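Local coordinates for probable adhesion protein (Pseudomonas aeruginosa PAO1, PDB 6R3Z) that binds divalent metal ions such as ferrous iron and probably delivers them, as a periplasmic solute-binding protein, to a membrane transporter, at residues Thr112-Ser117 against His177-Tyr182; Ser21-Asp26 against Arg143-Tyr148; Asp57-Asn62 against Pro80-Ile85. One frame throughout, in Å; residues are numbered along the deposited sequence.

Overall arrangement
Contact 1 is wholly buried near the centre of the chain, where the lobe holding strands 8-11 to 84-86 meets the lobe holding strands 172-175 to 244-248; it joins them by CH-pi and aliphatic packing on two tyrosines and by two water bridges, with His177 at one end binding the nickel. Contacts 2 and 3 both lie in the first lobe, their centres each about 19 Å from the centre of the chain. Contact 3 is a buried strand pair joined by backbone hydrogen bonds, with apolar side chains, whereas contact 2 joins two helices in a partly exposed place and relies on asparagines. Helix 116-133 ties them together: contact 1 holds its start, while Ile126 touches Ile23 of contact 2 and Val60 of contact 3.

Contact 1 of 3, residues Thr112-Ser117 against His177-Tyr182. With NI (nickel (II) ion), chain B.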
ATOM      1  N   THR A 112      -4.386  -0.724  -3.253  1.00 20.12           N
ATOM      2  CA  THR A 112      -5.364   0.347  -2.954  1.00 20.06           C
ATOM      3  C   THR A 112      -4.900   1.211  -1.770  1.00 23.10           C
ATOM      4  O   THR A 112      -5.221   2.415  -1.715  1.00 23.12           O
ATOM      5  CB  THR A 112      -6.738  -0.263  -2.658  1.00 24.22           C
ATOM      6  OG1 THR A 112      -6.627  -1.085  -1.488  1.00 25.55           O
ATOM      7  CG2 THR A 112      -7.302  -1.075  -3.850  1.00 24.28           C
ATOM      8  N   PHE A 113      -4.117   0.602  -0.830  1.00 20.53           N
ATOM      9  CA  PHE A 113      -3.590   1.329   0.343  1.00 20.06           C
ATOM     10  C   PHE A 113      -2.597   2.436  -0.043  1.00 25.41           C
ATOM     11  O   PHE A 113      -2.334   3.312   0.772  1.00 25.88           O
ATOM     12  CB  PHE A 113      -2.974   0.375   1.376  1.00 21.20           C
ATOM     13  CG  PHE A 113      -2.067  -0.671   0.774  1.00 21.02           C
ATOM     14  CD1 PHE A 113      -0.701  -0.428   0.624  1.00 22.68           C
ATOM     15  CD2 PHE A 113      -2.570  -1.905   0.370  1.00 21.65           C
ATOM     16  CE1 PHE A 113       0.144  -1.403   0.084  1.00 21.44           C
ATOM     17  CE2 PHE A 113      -1.724  -2.878  -0.191  1.00 24.06           C
ATOM     18  CZ  PHE A 113      -0.374  -2.611  -0.345  1.00 22.28           C
ATOM     19  N   LEU A 114      -2.059   2.420  -1.272  1.00 23.47           N
ATOM     20  CA  LEU A 114      -1.146   3.487  -1.687  1.00 24.80           C
ATOM     21  C   LEU A 114      -1.899   4.574  -2.463  1.00 32.06           C
ATOM     22  O   LEU A 114      -1.536   4.931  -3.569  1.00 35.04           O
ATOM     23  CB  LEU A 114       0.099   2.957  -2.421  1.00 25.84           C
ATOM     24  CG  LEU A 114       0.959   1.967  -1.614  1.00 30.16           C
ATOM     25  CD1 LEU A 114       1.966   1.260  -2.496  1.00 30.14           C
ATOM     26  CD2 LEU A 114       1.638   2.633  -0.437  1.00 33.60           C
ATOM     27  N   SER A 115      -2.997   5.038  -1.890  1.00 27.62           N
ATOM     28  CA  SER A 115      -3.862   6.086  -2.429  1.00 25.97           C
ATOM     29  C   SER A 115      -4.473   6.757  -1.224  1.00 28.06           C
ATOM     30  O   SER A 115      -4.946   6.060  -0.320  1.00 26.82           O
ATOM     31  CB  SER A 115      -4.983   5.491  -3.271  1.00 28.66           C
ATOM     32  OG  SER A 115      -6.072   6.398  -3.426  1.00 33.38           O
ATOM     33  N   ILE A 116      -4.494   8.095  -1.214  1.00 23.93           N
ATOM     34  CA  ILE A 116      -5.094   8.817  -0.094  1.00 23.30           C
ATOM     35  C   ILE A 116      -6.615   8.603  -0.110  1.00 26.80           C
ATOM     36  O   ILE A 116      -7.195   8.296   0.936  1.00 24.46           O
ATOM     37  CB  ILE A 116      -4.687  10.320  -0.114  1.00 26.22           C
ATOM     38  CG1 ILE A 116      -3.152  10.510   0.154  1.00 26.62           C
ATOM     39  CG2 ILE A 116      -5.547  11.156   0.881  1.00 27.32           C
ATOM     40  CD1 ILE A 116      -2.630  10.040   1.526  1.00 29.29           C
ATOM     41  N   SER A 117      -7.264   8.797  -1.288  1.00 23.96           N
ATOM     42  CA  SER A 117      -8.722   8.632  -1.408  1.00 24.16           C
ATOM     43  C   SER A 117      -9.178   7.198  -1.081  1.00 25.80           C
ATOM     44  O   SER A 117     -10.133   7.034  -0.324  1.00 24.75           O
ATOM     45  CB  SER A 117      -9.212   9.055  -2.792  1.00 27.92           C
ATOM     46  OG  SER A 117      -8.587   8.281  -3.800  1.00 29.15           O
ATOM     47  N   HIS A 177       7.954  -1.987  -9.272  1.00 20.35           N
ATOM     48  CA  HIS A 177       6.844  -2.740  -8.672  1.00 21.10           C
ATOM     49  C   HIS A 177       5.536  -2.081  -9.119  1.00 25.29           C
ATOM     50  O   HIS A 177       5.490  -0.858  -9.231  1.00 25.46           O
ATOM     51  CB  HIS A 177       6.976  -2.730  -7.138  1.00 21.64           C
ATOM     52  CG  HIS A 177       6.137  -3.735  -6.413  1.00 25.07           C
ATOM     53  ND1 HIS A 177       6.584  -5.037  -6.211  1.00 28.09           N
ATOM     54  CD2 HIS A 177       4.955  -3.577  -5.774  1.00 24.86           C
ATOM     55  CE1 HIS A 177       5.649  -5.628  -5.480  1.00 26.78           C
ATOM     56  NE2 HIS A 177       4.665  -4.779  -5.164  1.00 25.63           N
ATOM     57  N   GLY A 178       4.501  -2.876  -9.397  1.00 23.29           N
ATOM     58  CA  GLY A 178       3.212  -2.330  -9.852  1.00 25.15           C
ATOM     59  C   GLY A 178       2.355  -1.765  -8.719  1.00 31.75           C
ATOM     60  O   GLY A 178       1.150  -2.011  -8.674  1.00 34.25           O
ATOM     61  N   ALA A 179       2.966  -1.002  -7.800  1.00 27.33           N
ATOM     62  CA  ALA A 179       2.319  -0.507  -6.587  1.00 26.63           C
ATOM     63  C   ALA A 179       1.726   0.893  -6.646  1.00 30.03           C
ATOM     64  O   ALA A 179       1.023   1.267  -5.698  1.00 29.40           O
ATOM     65  CB  ALA A 179       3.332  -0.544  -5.442  1.00 27.71           C
ATOM     66  N   TYR A 180       2.074   1.701  -7.676  1.00 24.70           N
ATOM     67  CA  TYR A 180       1.792   3.139  -7.643  1.00 23.64           C
ATOM     68  C   TYR A 180       0.744   3.681  -8.615  1.00 25.42           C
ATOM     69  O   TYR A 180       0.599   4.906  -8.730  1.00 22.32           O
ATOM     70  CB  TYR A 180       3.127   3.883  -7.817  1.00 23.80           C
ATOM     71  CG  TYR A 180       4.133   3.407  -6.789  1.00 22.60           C
ATOM     72  CD1 TYR A 180       3.938   3.654  -5.431  1.00 23.80           C
ATOM     73  CD2 TYR A 180       5.154   2.526  -7.144  1.00 24.55           C
ATOM     74  CE1 TYR A 180       4.810   3.153  -4.467  1.00 23.05           C
ATOM     75  CE2 TYR A 180       6.033   2.008  -6.184  1.00 25.23           C
ATOM     76  CZ  TYR A 180       5.835   2.296  -4.842  1.00 28.52           C
ATOM     77  OH  TYR A 180       6.684   1.793  -3.879  1.00 31.05           O
ATOM     78  N   ASP A 181      -0.035   2.800  -9.251  1.00 23.43           N
ATOM     79  CA  ASP A 181      -1.074   3.268 -10.164  1.00 24.10           C
ATOM     80  C   ASP A 181      -2.122   4.126  -9.418  1.00 24.46           C
ATOM     81  O   ASP A 181      -2.466   5.196  -9.918  1.00 24.16           O
ATOM     82  CB  ASP A 181      -1.696   2.083 -10.913  1.00 26.79           C
ATOM     83  CG  ASP A 181      -0.632   1.312 -11.690  1.00 36.15           C
ATOM     84  OD1 ASP A 181       0.107   0.506 -11.057  1.00 35.30           O
ATOM     85  OD2 ASP A 181      -0.511   1.540 -12.915  1.00 35.17           O
ATOM     86  N   TYR A 182      -2.560   3.702  -8.195  1.00 21.06           N
ATOM     87  CA  TYR A 182      -3.539   4.499  -7.418  1.00 22.73           C
ATOM     88  C   TYR A 182      -2.906   5.807  -6.933  1.00 26.88           C
ATOM     89  O   TYR A 182      -3.565   6.847  -6.928  1.00 26.54           O
ATOM     90  CB  TYR A 182      -4.062   3.738  -6.198  1.00 24.61           C
ATOM     91  CG  TYR A 182      -4.810   2.473  -6.536  1.00 26.32           C
ATOM     92  CD1 TYR A 182      -6.152   2.510  -6.900  1.00 29.34           C
ATOM     93  CD2 TYR A 182      -4.167   1.239  -6.522  1.00 27.07           C
ATOM     94  CE1 TYR A 182      -6.841   1.348  -7.239  1.00 28.72           C
ATOM     95  CE2 TYR A 182      -4.850   0.064  -6.853  1.00 27.90           C
ATOM     96  CZ  TYR A 182      -6.186   0.127  -7.214  1.00 31.19           C
ATOM     97  OH  TYR A 182      -6.881  -1.008  -7.549  1.00 27.22           O
TER
HETATM   98 NI    NI B 401       3.108  -5.312  -3.733  1.00 22.78          NI
HETATM   99  O   HOH W   1      -1.014   3.013  -5.733  1.00 26.30           O
HETATM  100  O   HOH W   2      -6.349   6.961  -6.042  1.00 35.21           O
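The Tyr182 ring, its OH bonded to Asn109 O, carries Thr112 on one face: Thr112 CA stands 4.0 Å from the ring centroid, 18° off the normal, a CH-pi contact displaced toward the rim. At the edge of this ring, in its plane, sits a water that donates to Leu114 O and Ala179 O and so bridges the two turns. The Tyr180 ring has Ala179 CB over the centre of one face, and the same methyl lies at the edge of the His177 imidazole, a group small enough to meet two rings. Leu114 CG is anti to the carbonyl carbon (chi1 -59°), from where CD1 comes 3.7 Å from Ala179 CB and 3.9 Å from Tyr180 CE1. Ser115 CB packs at 3.5 Å on Tyr182 CB, while Ser115 OG caps the start of helix 116-133 and shares a second water with Tyr182 O. His177 NE2 binds nickel at 2.2 Å, with His41, His66, His111, His199 and His250 completing the site. Helix 14-24 touches Thr112 and helix 260-277 touches Leu114; the contact joins the starts of helices 116-133 and 181-185 where the two lobes meet beside the metal, as in metal-binding solute-binding proteins of this family.

Contact 2 of 3, residues Ser21-Asp26 against Arg143-Tyr148; sequences SNIVGD and RNARAY
Asn144 reaches from helix 138-160 to the last turn of helix 14-24. Its CB lies 3.3 Å from Asn22 O and 3.2 Å from Ile23 O; CG is anti to the carbonyl carbon (chi1 -68°), and from there ND2 bonds to Ile23 O. That hydrogen bond is 2.9 Å from ND2 to O and fairly straight, 162° at the hydrogen; the acceptor lies in the amide plane of Asn144, although ND2 stands well above the carbonyl plane of Ile23. ND2 also gives a hydrogen to a water that donates in turn to Val24 O, so one amide nitrogen serves two neighbouring carbonyls, one directly and the other through a water. Asparagine suits this place, being short enough to fit between close helices and having two N-H groups to offer.

Ala145, next along, needs little space: its CB is 4.3 Å from Ile23 CG1, and both side chains also rest on Ala127 of helix 116-133. Three residues on, Tyr148 comes back to the same side, and one face of its ring receives Asn22, whose CB is 3.7 Å from the ring centroid in a CH-pi contact. The Asn22 amide lies over the same face, on the CD1-CE1 side, 9° from the ring plane, with ND2 3.4 Å from Tyr148 CE1. Arg151 donates to Asn22 OD1, and ND2 is bonded to Ser18 O; these bonds probably fix the amide's rotation, consistent with its stack on the ring.

Helix 14-24 ends here, Gly25 taking the positive phi that glycine tolerates well. Carbonyls of a final helical turn often lack partners from their own helix, and here a neighbouring amide and a water supply donors. The polar contacts involve the partly exposed Asn22 and Asn144, while the buried Ile23 and Ala145 meet through apolar atoms beside helix 116-133.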
ATOM      1  N   SER A  21      -5.051   1.113  14.184  1.00 21.97           N
ATOM      2  CA  SER A  21      -4.557   1.813  15.392  1.00 21.83           C
ATOM      3  C   SER A  21      -5.169   3.227  15.509  1.00 24.05           C
ATOM      4  O   SER A  21      -5.598   3.627  16.588  1.00 24.68           O
ATOM      5  CB  SER A  21      -3.031   1.920  15.363  1.00 25.00           C
ATOM      6  OG  SER A  21      -2.463   0.624  15.397  1.00 37.52           O
ATOM      7  N   ASN A  22      -5.232   3.967  14.388  1.00 20.65           N
ATOM      8  CA  ASN A  22      -5.818   5.316  14.402  1.00 20.97           C
ATOM      9  C   ASN A  22      -7.326   5.292  14.641  1.00 24.20           C
ATOM     10  O   ASN A  22      -7.843   6.183  15.316  1.00 24.42           O
ATOM     11  CB  ASN A  22      -5.440   6.094  13.160  1.00 22.02           C
ATOM     12  CG  ASN A  22      -4.090   6.738  13.352  1.00 30.23           C
ATOM     13  OD1 ASN A  22      -3.986   7.801  13.982  1.00 25.97           O
ATOM     14  ND2 ASN A  22      -3.024   6.107  12.834  1.00 20.56           N
ATOM     15  N   ILE A  23      -8.014   4.251  14.142  1.00 19.51           N
ATOM     16  CA  ILE A  23      -9.448   4.088  14.350  1.00 19.23           C
ATOM     17  C   ILE A  23      -9.764   3.731  15.837  1.00 24.07           C
ATOM     18  O   ILE A  23     -10.671   4.311  16.404  1.00 23.66           O
ATOM     19  CB  ILE A  23     -10.053   3.032  13.395  1.00 21.54           C
ATOM     20  CG1 ILE A  23      -9.978   3.488  11.904  1.00 20.40           C
ATOM     21  CG2 ILE A  23     -11.509   2.696  13.786  1.00 22.34           C
ATOM     22  CD1 ILE A  23     -10.125   2.351  10.902  1.00 22.74           C
ATOM     23  N   VAL A  24      -9.092   2.720  16.401  1.00 21.89           N
ATOM     24  CA  VAL A  24      -9.435   2.213  17.741  1.00 22.10           C
ATOM     25  C   VAL A  24      -8.751   2.922  18.908  1.00 26.86           C
ATOM     26  O   VAL A  24      -9.273   2.882  20.029  1.00 26.43           O
ATOM     27  CB  VAL A  24      -9.200   0.671  17.840  1.00 26.23           C
ATOM     28  CG1 VAL A  24      -9.935  -0.061  16.719  1.00 26.08           C
ATOM     29  CG2 VAL A  24      -7.705   0.316  17.845  1.00 26.12           C
ATOM     30  N   GLY A  25      -7.562   3.480  18.671  1.00 25.28           N
ATOM     31  CA  GLY A  25      -6.777   4.083  19.740  1.00 25.82           C
ATOM     32  C   GLY A  25      -6.489   3.044  20.816  1.00 30.12           C
ATOM     33  O   GLY A  25      -6.155   1.895  20.505  1.00 28.35           O
ATOM     34  N   ASP A  26      -6.729   3.395  22.078  1.00 28.08           N
ATOM     35  CA  ASP A  26      -6.505   2.445  23.171  1.00 28.14           C
ATOM     36  C   ASP A  26      -7.754   1.602  23.524  1.00 29.28           C
ATOM     37  O   ASP A  26      -7.736   0.900  24.533  1.00 28.93           O
ATOM     38  CB  ASP A  26      -5.953   3.191  24.404  1.00 30.57           C
ATOM     39  CG  ASP A  26      -6.874   4.268  24.960  1.00 35.03           C
ATOM     40  OD1 ASP A  26      -8.118   4.161  24.764  1.00 33.78           O
ATOM     41  OD2 ASP A  26      -6.362   5.203  25.623  1.00 43.50           O
ATOM     42  N   ARG A 143     -15.660   8.681  15.124  1.00 24.46           N
ATOM     43  CA  ARG A 143     -15.010   9.966  15.409  1.00 24.73           C
ATOM     44  C   ARG A 143     -13.513   9.921  15.019  1.00 25.66           C
ATOM     45  O   ARG A 143     -13.022  10.816  14.320  1.00 24.12           O
ATOM     46  CB  ARG A 143     -15.180  10.311  16.887  1.00 27.00           C
ATOM     47  CG  ARG A 143     -14.742  11.711  17.271  1.00 37.56           C
ATOM     48  CD  ARG A 143     -15.169  12.032  18.704  1.00 41.65           C
ATOM     49  NE  ARG A 143     -14.611  11.089  19.679  1.00 42.74           N
ATOM     50  CZ  ARG A 143     -15.334  10.307  20.481  1.00 57.12           C
ATOM     51  NH1 ARG A 143     -16.662  10.362  20.455  1.00 42.34           N
ATOM     52  NH2 ARG A 143     -14.735   9.477  21.323  1.00 50.41           N
ATOM     53  N   ASN A 144     -12.817   8.844  15.435  1.00 21.23           N
ATOM     54  CA  ASN A 144     -11.391   8.652  15.162  1.00 21.07           C
ATOM     55  C   ASN A 144     -11.132   8.492  13.663  1.00 24.88           C
ATOM     56  O   ASN A 144     -10.173   9.078  13.148  1.00 23.63           O
ATOM     57  CB  ASN A 144     -10.857   7.453  15.939  1.00 21.77           C
ATOM     58  CG  ASN A 144     -10.810   7.652  17.445  1.00 32.61           C
ATOM     59  OD1 ASN A 144     -10.878   8.779  17.978  1.00 27.33           O
ATOM     60  ND2 ASN A 144     -10.699   6.555  18.175  1.00 23.44           N
ATOM     61  N   ALA A 145     -12.003   7.734  12.955  1.00 22.75           N
ATOM     62  CA  ALA A 145     -11.848   7.558  11.519  1.00 22.57           C
ATOM     63  C   ALA A 145     -11.973   8.927  10.810  1.00 25.22           C
ATOM     64  O   ALA A 145     -11.154   9.236   9.939  1.00 22.80           O
ATOM     65  CB  ALA A 145     -12.875   6.569  10.982  1.00 23.37           C
ATOM     66  N   ARG A 146     -12.933   9.767  11.242  1.00 22.72           N
ATOM     67  CA  ARG A 146     -13.101  11.088  10.632  1.00 23.70           C
ATOM     68  C   ARG A 146     -11.877  11.996  10.878  1.00 27.09           C
ATOM     69  O   ARG A 146     -11.441  12.662   9.938  1.00 27.38           O
ATOM     70  CB  ARG A 146     -14.427  11.759  11.049  1.00 26.07           C
ATOM     71  CG  ARG A 146     -15.687  10.976  10.642  1.00 27.99           C
ATOM     72  CD  ARG A 146     -15.804  10.672   9.146  1.00 41.37           C
ATOM     73  NE  ARG A 146     -17.028   9.927   8.813  1.00 49.45           N
ATOM     74  CZ  ARG A 146     -17.167   8.605   8.904  1.00 61.44           C
ATOM     75  NH1 ARG A 146     -18.315   8.027   8.570  1.00 44.04           N
ATOM     76  NH2 ARG A 146     -16.159   7.850   9.338  1.00 44.53           N
ATOM     77  N   ALA A 147     -11.294  11.975  12.102  1.00 23.93           N
ATOM     78  CA  ALA A 147     -10.086  12.761  12.424  1.00 24.40           C
ATOM     79  C   ALA A 147      -8.889  12.256  11.591  1.00 25.48           C
ATOM     80  O   ALA A 147      -8.122  13.062  11.048  1.00 24.40           O
ATOM     81  CB  ALA A 147      -9.759  12.658  13.908  1.00 25.86           C
ATOM     82  N   TYR A 148      -8.788  10.937  11.420  1.00 22.05           N
ATOM     83  CA  TYR A 148      -7.684  10.348  10.672  1.00 20.80           C
ATOM     84  C   TYR A 148      -7.766  10.738   9.192  1.00 24.61           C
ATOM     85  O   TYR A 148      -6.756  11.167   8.632  1.00 23.77           O
ATOM     86  CB  TYR A 148      -7.626   8.826  10.854  1.00 21.66           C
ATOM     87  CG  TYR A 148      -6.383   8.185  10.268  1.00 22.42           C
ATOM     88  CD1 TYR A 148      -5.107   8.638  10.612  1.00 23.67           C
ATOM     89  CD2 TYR A 148      -6.477   7.070   9.437  1.00 22.84           C
ATOM     90  CE1 TYR A 148      -3.958   8.002  10.132  1.00 23.51           C
ATOM     91  CE2 TYR A 148      -5.339   6.458   8.914  1.00 22.97           C
ATOM     92  CZ  TYR A 148      -4.082   6.910   9.282  1.00 24.51           C
ATOM     93  OH  TYR A 148      -2.970   6.292   8.766  1.00 23.86           O
TER
HETATM   94  O   HOH W   3     -10.107   5.651  20.867  1.00 39.96           O

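Contact 3 of 3, residues Asp57-Asn62 against Pro80-Ile85; sequences DVVVLN and PGIPVI
Ile85 lies against Val58 and Val60 on one face of the sheet. Its CB comes 4.2 Å from Val60 CG2. CG1, anti to the carbonyl carbon (chi1 -66°), turns back toward Val58 and stops 3.8 Å from Val58 CG2. At the tip, CD1 touches both valines, coming 3.8 Å from Val58 CG2 and 4.1 Å from Val60 CG2. Beta-branched side chains suit such a strand pair, since they favour the extended backbone and pack well on a sheet face; Glu129 and Leu130 of helix 116-133 also touch Ile85.

Strands 58-61 and 84-86 are parallel neighbours joined through helix 68-76, a beta-alpha-beta unit in a sheet where 84-86 is the outermost strand. Val59 bonds through both its N and its O: its N donates to Pro83 O and its O accepts from Ile85 N at 2.9 Å. Pro83 has no N-H to give, but its carbonyl still takes part in the ladder. Further along, Leu61 N meets Ile85 O at 2.8 Å, nearly along the C=O axis.

On the face of Val59 and Val84, helix 68-76 lies over the sheet, Ile74 touching both of them and Ile82. The Ile82 and Val59 side chains cross at about a right angle, with CD1 of Ile82 4.1 Å from CG2 of Val59, and Leu61 CD1 presses tightly on Val84 CG1, 3.4 Å away.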
ATOM      1  N   ASP A  57     -10.485 -11.761  17.604  1.00 27.02           N
ATOM      2  CA  ASP A  57     -11.933 -11.636  17.465  1.00 26.14           C
ATOM      3  C   ASP A  57     -12.354 -11.333  16.036  1.00 27.13           C
ATOM      4  O   ASP A  57     -13.520 -11.529  15.690  1.00 26.06           O
ATOM      5  CB  ASP A  57     -12.464 -10.520  18.378  1.00 27.65           C
ATOM      6  CG  ASP A  57     -12.158 -10.813  19.821  1.00 36.13           C
ATOM      7  OD1 ASP A  57     -12.615 -11.870  20.325  1.00 37.58           O
ATOM      8  OD2 ASP A  57     -11.416 -10.030  20.430  1.00 35.42           O
ATOM      9  N   VAL A  58     -11.439 -10.756  15.245  1.00 24.31           N
ATOM     10  CA  VAL A  58     -11.687 -10.318  13.869  1.00 24.02           C
ATOM     11  C   VAL A  58     -10.369 -10.098  13.148  1.00 26.99           C
ATOM     12  O   VAL A  58      -9.376  -9.721  13.789  1.00 27.63           O
ATOM     13  CB  VAL A  58     -12.598  -9.039  13.813  1.00 28.24           C
ATOM     14  CG1 VAL A  58     -11.970  -7.846  14.554  1.00 27.35           C
ATOM     15  CG2 VAL A  58     -12.971  -8.653  12.373  1.00 27.70           C
ATOM     16  N   VAL A  59     -10.358 -10.323  11.819  1.00 21.63           N
ATOM     17  CA  VAL A  59      -9.179 -10.033  11.001  1.00 21.76           C
ATOM     18  C   VAL A  59      -9.589  -9.034   9.904  1.00 23.28           C
ATOM     19  O   VAL A  59     -10.551  -9.281   9.184  1.00 23.19           O
ATOM     20  CB  VAL A  59      -8.500 -11.298  10.372  1.00 25.68           C
ATOM     21  CG1 VAL A  59      -7.275 -10.910   9.544  1.00 24.66           C
ATOM     22  CG2 VAL A  59      -8.110 -12.329  11.440  1.00 26.24           C
ATOM     23  N   VAL A  60      -8.839  -7.932   9.777  1.00 20.29           N
ATOM     24  CA  VAL A  60      -9.015  -6.935   8.730  1.00 19.67           C
ATOM     25  C   VAL A  60      -8.158  -7.398   7.540  1.00 25.94           C
ATOM     26  O   VAL A  60      -6.966  -7.691   7.710  1.00 25.57           O
ATOM     27  CB  VAL A  60      -8.623  -5.510   9.204  1.00 24.09           C
ATOM     28  CG1 VAL A  60      -8.592  -4.511   8.032  1.00 23.62           C
ATOM     29  CG2 VAL A  60      -9.593  -5.029  10.288  1.00 24.31           C
ATOM     30  N   LEU A  61      -8.776  -7.469   6.352  1.00 23.54           N
ATOM     31  CA  LEU A  61      -8.099  -7.921   5.133  1.00 23.56           C
ATOM     32  C   LEU A  61      -8.106  -6.888   4.018  1.00 25.55           C
ATOM     33  O   LEU A  61      -9.091  -6.174   3.814  1.00 23.24           O
ATOM     34  CB  LEU A  61      -8.781  -9.182   4.560  1.00 24.86           C
ATOM     35  CG  LEU A  61      -8.761 -10.494   5.356  1.00 29.23           C
ATOM     36  CD1 LEU A  61      -9.401 -11.617   4.546  1.00 30.57           C
ATOM     37  CD2 LEU A  61      -7.350 -10.901   5.731  1.00 29.83           C
ATOM     38  N   ASN A  62      -7.014  -6.865   3.244  1.00 22.87           N
ATOM     39  CA  ASN A  62      -6.908  -6.089   2.024  1.00 23.13           C
ATOM     40  C   ASN A  62      -7.906  -6.814   1.075  1.00 25.44           C
ATOM     41  O   ASN A  62      -8.748  -6.168   0.437  1.00 25.13           O
ATOM     42  CB  ASN A  62      -5.451  -6.137   1.491  1.00 20.72           C
ATOM     43  CG  ASN A  62      -5.331  -5.789   0.020  1.00 30.35           C
ATOM     44  OD1 ASN A  62      -5.339  -6.680  -0.844  1.00 25.20           O
ATOM     45  ND2 ASN A  62      -5.253  -4.492  -0.295  1.00 23.47           N
ATOM     46  N   PRO A  80     -11.402 -20.959  11.846  1.00 29.62           N
ATOM     47  CA  PRO A  80     -11.590 -20.723  10.405  1.00 28.72           C
ATOM     48  C   PRO A  80     -12.798 -19.855  10.082  1.00 31.75           C
ATOM     49  O   PRO A  80     -12.843 -19.289   8.999  1.00 30.74           O
ATOM     50  CB  PRO A  80     -11.743 -22.140   9.825  1.00 31.11           C
ATOM     51  CG  PRO A  80     -12.240 -22.954  10.958  1.00 36.36           C
ATOM     52  CD  PRO A  80     -11.579 -22.394  12.176  1.00 31.84           C
ATOM     53  N   GLY A  81     -13.758 -19.774  11.013  1.00 29.28           N
ATOM     54  CA  GLY A  81     -14.966 -18.975  10.836  1.00 28.75           C
ATOM     55  C   GLY A  81     -14.887 -17.603  11.482  1.00 31.47           C
ATOM     56  O   GLY A  81     -15.917 -16.939  11.649  1.00 31.15           O
ATOM     57  N   ILE A  82     -13.665 -17.159  11.844  1.00 27.06           N
ATOM     58  CA  ILE A  82     -13.437 -15.857  12.469  1.00 25.82           C
ATOM     59  C   ILE A  82     -14.017 -14.719  11.587  1.00 28.43           C
ATOM     60  O   ILE A  82     -13.836 -14.751  10.366  1.00 26.03           O
ATOM     61  CB  ILE A  82     -11.910 -15.633  12.797  1.00 28.09           C
ATOM     62  CG1 ILE A  82     -11.699 -14.472  13.802  1.00 27.03           C
ATOM     63  CG2 ILE A  82     -11.055 -15.429  11.524  1.00 28.31           C
ATOM     64  CD1 ILE A  82     -10.283 -14.326  14.329  1.00 28.02           C
ATOM     65  N   PRO A  83     -14.699 -13.703  12.172  1.00 25.65           N
ATOM     66  CA  PRO A  83     -15.169 -12.582  11.343  1.00 26.23           C
ATOM     67  C   PRO A  83     -14.015 -11.912  10.576  1.00 26.79           C
ATOM     68  O   PRO A  83     -12.890 -11.782  11.076  1.00 22.83           O
ATOM     69  CB  PRO A  83     -15.797 -11.626  12.365  1.00 28.34           C
ATOM     70  CG  PRO A  83     -16.207 -12.518  13.509  1.00 33.43           C
ATOM     71  CD  PRO A  83     -15.076 -13.514  13.590  1.00 28.62           C
ATOM     72  N   VAL A  84     -14.297 -11.528   9.332  1.00 25.61           N
ATOM     73  CA  VAL A  84     -13.309 -10.910   8.471  1.00 24.81           C
ATOM     74  C   VAL A  84     -13.876  -9.607   7.925  1.00 27.74           C
ATOM     75  O   VAL A  84     -15.023  -9.563   7.450  1.00 28.35           O
ATOM     76  CB  VAL A  84     -12.887 -11.908   7.358  1.00 29.88           C
ATOM     77  CG1 VAL A  84     -12.425 -11.202   6.094  1.00 29.96           C
ATOM     78  CG2 VAL A  84     -11.837 -12.902   7.868  1.00 28.92           C
ATOM     79  N   ILE A  85     -13.083  -8.544   8.034  1.00 21.50           N
ATOM     80  CA  ILE A  85     -13.466  -7.246   7.478  1.00 21.40           C
ATOM     81  C   ILE A  85     -12.781  -7.074   6.138  1.00 24.83           C
ATOM     82  O   ILE A  85     -11.540  -7.015   6.068  1.00 24.32           O
ATOM     83  CB  ILE A  85     -13.182  -6.068   8.449  1.00 23.52           C
ATOM     84  CG1 ILE A  85     -14.078  -6.173   9.701  1.00 24.21           C
ATOM     85  CG2 ILE A  85     -13.340  -4.708   7.737  1.00 25.91           C
ATOM     86  CD1 ILE A  85     -13.669  -5.193  10.843  1.00 27.60           C
TER